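Protein MpaA (Escherichia coli O157:H7, PDB 5HXD) probably hydrolyses the gamma-D-glutamyl-diaminopimelate amide bond of murein tripeptide, as a zinc-dependent amidase of the M14 peptidase family involved in muropeptide degradation. Local coordinates at residues A62-H73 with L224-H234. Numbering follows the deposited sequence.
Sequences ALRTLTPSLRRH and LFAMANLLRWH
Ala62, on helix 53-65, packs against Leu231 and helix 224-230. The Ala62 methyl sits among Met227 CG, Leu224 CD1 and Leu231 CD1, the last 3.6 Å from Ala62 CB. Leu66 sends CD2 between Ala228 O and Leu231 CB, 3.5 Å from the latter, because chi1 (177°) swings CG away from the backbone N; the Leu66 and Leu231 side chains run past each other in opposite directions. Beyond this apolar patch the contact turns polar. Arg72 N donates to Leu231 O at 2.8 Å. His73 NE2 reaches a lone pair of Trp233 O at 2.9 Å, tilted from the imidazole plane, while Leu230 O lies in that plane beside CD2. Arg72 NH1 gives a weak, long bond (3.4 Å) to Arg232 O; His234 ND1 sits above one face of the guanidinium, toward its rim, the planes 75° apart. Farther out, Glu40 forms a salt bridge with Arg72 NE, and Gly42 N bonds His73 ND1; with the NE2 bond this holds the ring's rotation. Since ND1 accepts there and NE2 donates to Trp233, the pattern is consistent with a neutral His73 protonated at NE2, whose bond joins the C-terminal tail to the loop before strand 74-76.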
# COMPACT_ATOMS: atom_id res chain seq x y z
N ALA A 62 -10.01 10.74 -2.02
CA ALA A 62 -10.73 11.88 -1.53
C ALA A 62 -9.97 13.16 -1.82
O ALA A 62 -10.55 14.13 -2.26
CB ALA A 62 -10.98 11.75 -0.06
N LEU A 63 -8.66 13.14 -1.60
CA LEU A 63 -7.82 14.29 -1.87
C LEU A 63 -7.81 14.65 -3.35
O LEU A 63 -7.69 15.82 -3.71
CB LEU A 63 -6.40 14.02 -1.37
CG LEU A 63 -5.30 15.08 -1.50
CD1 LEU A 63 -5.69 16.36 -0.84
CD2 LEU A 63 -4.05 14.55 -0.86
N ARG A 64 -7.96 13.64 -4.20
CA ARG A 64 -7.94 13.80 -5.66
C ARG A 64 -9.34 14.06 -6.23
O ARG A 64 -9.49 14.34 -7.42
CB ARG A 64 -7.32 12.55 -6.34
CG ARG A 64 -5.78 12.48 -6.30
CD ARG A 64 -5.18 11.25 -7.00
NE ARG A 64 -5.45 10.00 -6.28
CZ ARG A 64 -6.22 9.01 -6.73
NH1 ARG A 64 -6.79 9.11 -7.92
NH2 ARG A 64 -6.41 7.93 -5.98
N THR A 65 -10.36 13.97 -5.37
CA THR A 65 -11.77 14.12 -5.78
C THR A 65 -12.34 15.48 -5.42
O THR A 65 -12.72 16.26 -6.29
CB THR A 65 -12.65 13.04 -5.14
OG1 THR A 65 -12.33 11.77 -5.71
CG2 THR A 65 -14.13 13.34 -5.37
N LEU A 66 -12.43 15.74 -4.11
CA LEU A 66 -12.92 17.01 -3.57
C LEU A 66 -12.27 18.19 -4.28
O LEU A 66 -11.10 18.13 -4.65
CB LEU A 66 -12.67 17.07 -2.06
CG LEU A 66 -13.08 18.39 -1.36
CD1 LEU A 66 -14.57 18.69 -1.57
CD2 LEU A 66 -12.69 18.41 0.12
N THR A 67 -13.04 19.25 -4.52
CA THR A 67 -12.51 20.41 -5.23
C THR A 67 -11.55 21.11 -4.30
O THR A 67 -11.89 21.34 -3.14
CB THR A 67 -13.63 21.34 -5.70
OG1 THR A 67 -14.65 20.56 -6.34
CG2 THR A 67 -13.09 22.38 -6.68
N PRO A 68 -10.33 21.41 -4.78
CA PRO A 68 -9.21 21.87 -3.94
C PRO A 68 -9.54 23.06 -3.05
O PRO A 68 -9.18 23.01 -1.86
CB PRO A 68 -8.14 22.23 -4.97
CG PRO A 68 -8.39 21.33 -6.08
CD PRO A 68 -9.88 21.11 -6.15
N SER A 69 -10.20 24.09 -3.58
CA SER A 69 -10.53 25.31 -2.82
C SER A 69 -11.17 25.02 -1.47
O SER A 69 -10.93 25.74 -0.50
CB SER A 69 -11.47 26.21 -3.63
OG SER A 69 -11.20 26.18 -5.02
N LEU A 70 -11.98 23.96 -1.41
CA LEU A 70 -12.78 23.61 -0.24
C LEU A 70 -12.05 22.83 0.87
O LEU A 70 -12.66 22.48 1.88
CB LEU A 70 -14.00 22.78 -0.68
CG LEU A 70 -14.91 23.25 -1.83
CD1 LEU A 70 -15.78 22.10 -2.36
CD2 LEU A 70 -15.78 24.43 -1.38
N ARG A 71 -10.75 22.54 0.70
CA ARG A 71 -10.05 21.74 1.71
C ARG A 71 -9.67 22.59 2.91
O ARG A 71 -8.99 23.62 2.78
CB ARG A 71 -8.80 21.04 1.13
CG ARG A 71 -8.22 19.94 2.04
CD ARG A 71 -7.42 18.85 1.26
NE ARG A 71 -6.25 19.39 0.57
CZ ARG A 71 -5.08 19.61 1.16
NH1 ARG A 71 -4.93 19.34 2.44
NH2 ARG A 71 -4.06 20.11 0.48
N ARG A 72 -10.09 22.16 4.09
CA ARG A 72 -9.80 22.91 5.30
C ARG A 72 -8.58 22.39 6.08
O ARG A 72 -7.97 23.14 6.86
CB ARG A 72 -11.03 22.90 6.21
CG ARG A 72 -12.34 23.23 5.49
CD ARG A 72 -13.49 23.37 6.47
NE ARG A 72 -13.96 24.75 6.57
CZ ARG A 72 -15.07 25.22 6.00
NH1 ARG A 72 -15.85 24.41 5.28
NH2 ARG A 72 -15.40 26.49 6.16
N HIS A 73 -8.21 21.13 5.84
CA HIS A 73 -7.26 20.42 6.69
C HIS A 73 -6.05 19.85 5.93
O HIS A 73 -6.16 19.46 4.78
CB HIS A 73 -7.98 19.28 7.43
CG HIS A 73 -9.26 19.71 8.10
ND1 HIS A 73 -9.35 20.85 8.86
CD2 HIS A 73 -10.49 19.14 8.11
CE1 HIS A 73 -10.59 20.97 9.32
NE2 HIS A 73 -11.30 19.95 8.88
N LEU A 224 -15.91 7.15 0.24
CA LEU A 224 -15.33 8.30 -0.46
C LEU A 224 -16.12 9.54 -0.12
O LEU A 224 -15.57 10.63 -0.06
CB LEU A 224 -15.30 8.06 -1.97
CG LEU A 224 -14.66 9.13 -2.86
CD1 LEU A 224 -13.41 9.68 -2.23
CD2 LEU A 224 -14.35 8.57 -4.25
N PHE A 225 -17.42 9.34 0.11
CA PHE A 225 -18.32 10.41 0.51
C PHE A 225 -17.85 11.00 1.83
O PHE A 225 -17.58 12.21 1.95
CB PHE A 225 -19.76 9.89 0.61
CG PHE A 225 -20.74 10.88 1.19
CD1 PHE A 225 -21.33 11.84 0.38
CD2 PHE A 225 -21.07 10.86 2.55
CE1 PHE A 225 -22.23 12.77 0.93
CE2 PHE A 225 -21.97 11.79 3.09
CZ PHE A 225 -22.55 12.74 2.27
N ALA A 226 -17.75 10.12 2.82
CA ALA A 226 -17.32 10.53 4.15
C ALA A 226 -15.92 11.15 4.12
O ALA A 226 -15.72 12.23 4.68
CB ALA A 226 -17.38 9.34 5.10
N MET A 227 -14.95 10.50 3.48
CA MET A 227 -13.58 11.01 3.45
C MET A 227 -13.50 12.42 2.85
O MET A 227 -12.84 13.30 3.41
CB MET A 227 -12.66 10.09 2.66
CG MET A 227 -11.18 10.37 2.95
SD MET A 227 -10.69 10.09 4.67
CE MET A 227 -10.80 8.30 4.76
N ALA A 228 -14.17 12.62 1.72
CA ALA A 228 -14.26 13.92 1.06
C ALA A 228 -14.86 15.00 1.97
O ALA A 228 -14.46 16.16 1.91
CB ALA A 228 -15.07 13.81 -0.22
N ASN A 229 -15.83 14.62 2.79
CA ASN A 229 -16.50 15.60 3.65
C ASN A 229 -15.63 15.93 4.85
O ASN A 229 -15.70 17.04 5.39
CB ASN A 229 -17.88 15.10 4.11
CG ASN A 229 -18.88 15.01 2.97
OD1 ASN A 229 -18.77 15.73 1.98
ND2 ASN A 229 -19.86 14.13 3.11
N LEU A 230 -14.80 14.97 5.25
CA LEU A 230 -13.84 15.15 6.35
C LEU A 230 -12.76 16.17 5.99
O LEU A 230 -12.28 16.91 6.86
CB LEU A 230 -13.19 13.82 6.72
CG LEU A 230 -12.15 13.91 7.84
CD1 LEU A 230 -12.75 14.59 9.07
CD2 LEU A 230 -11.59 12.54 8.19
N LEU A 231 -12.37 16.20 4.72
CA LEU A 231 -11.38 17.18 4.25
C LEU A 231 -11.91 18.62 4.37
O LEU A 231 -11.12 19.57 4.37
CB LEU A 231 -10.97 16.89 2.80
CG LEU A 231 -10.36 15.50 2.53
CD1 LEU A 231 -10.47 15.11 1.07
CD2 LEU A 231 -8.92 15.43 2.96
N ARG A 232 -13.23 18.78 4.48
CA ARG A 232 -13.84 20.11 4.57
C ARG A 232 -14.69 20.29 5.83
O ARG A 232 -15.60 21.11 5.85
CB ARG A 232 -14.72 20.37 3.34
CG ARG A 232 -15.83 19.33 3.14
CD ARG A 232 -16.82 19.72 2.05
NE ARG A 232 -18.00 18.86 2.05
CZ ARG A 232 -19.05 19.02 1.25
NH1 ARG A 232 -19.06 20.01 0.37
NH2 ARG A 232 -20.09 18.19 1.32
N TRP A 233 -14.40 19.52 6.87
CA TRP A 233 -15.23 19.48 8.06
C TRP A 233 -15.06 20.70 8.94
O TRP A 233 -13.94 21.13 9.20
CB TRP A 233 -14.93 18.22 8.89
CG TRP A 233 -15.72 18.12 10.20
CD1 TRP A 233 -16.89 17.45 10.39
CD2 TRP A 233 -15.37 18.68 11.48
NE1 TRP A 233 -17.30 17.56 11.70
CE2 TRP A 233 -16.37 18.32 12.40
CE3 TRP A 233 -14.30 19.47 11.95
CZ2 TRP A 233 -16.36 18.69 13.74
CZ3 TRP A 233 -14.28 19.85 13.29
CH2 TRP A 233 -15.30 19.46 14.17
N HIS A 234 -16.18 21.26 9.40
CA HIS A 234 -16.16 22.32 10.41
C HIS A 234 -17.24 22.03 11.45
O HIS A 234 -18.19 21.28 11.16
CB HIS A 234 -16.36 23.71 9.78
CG HIS A 234 -17.60 23.85 8.97
ND1 HIS A 234 -17.59 23.89 7.57
CD2 HIS A 234 -18.91 23.97 9.30
CE1 HIS A 234 -18.80 24.02 7.12
NE2 HIS A 234 -19.64 24.07 8.15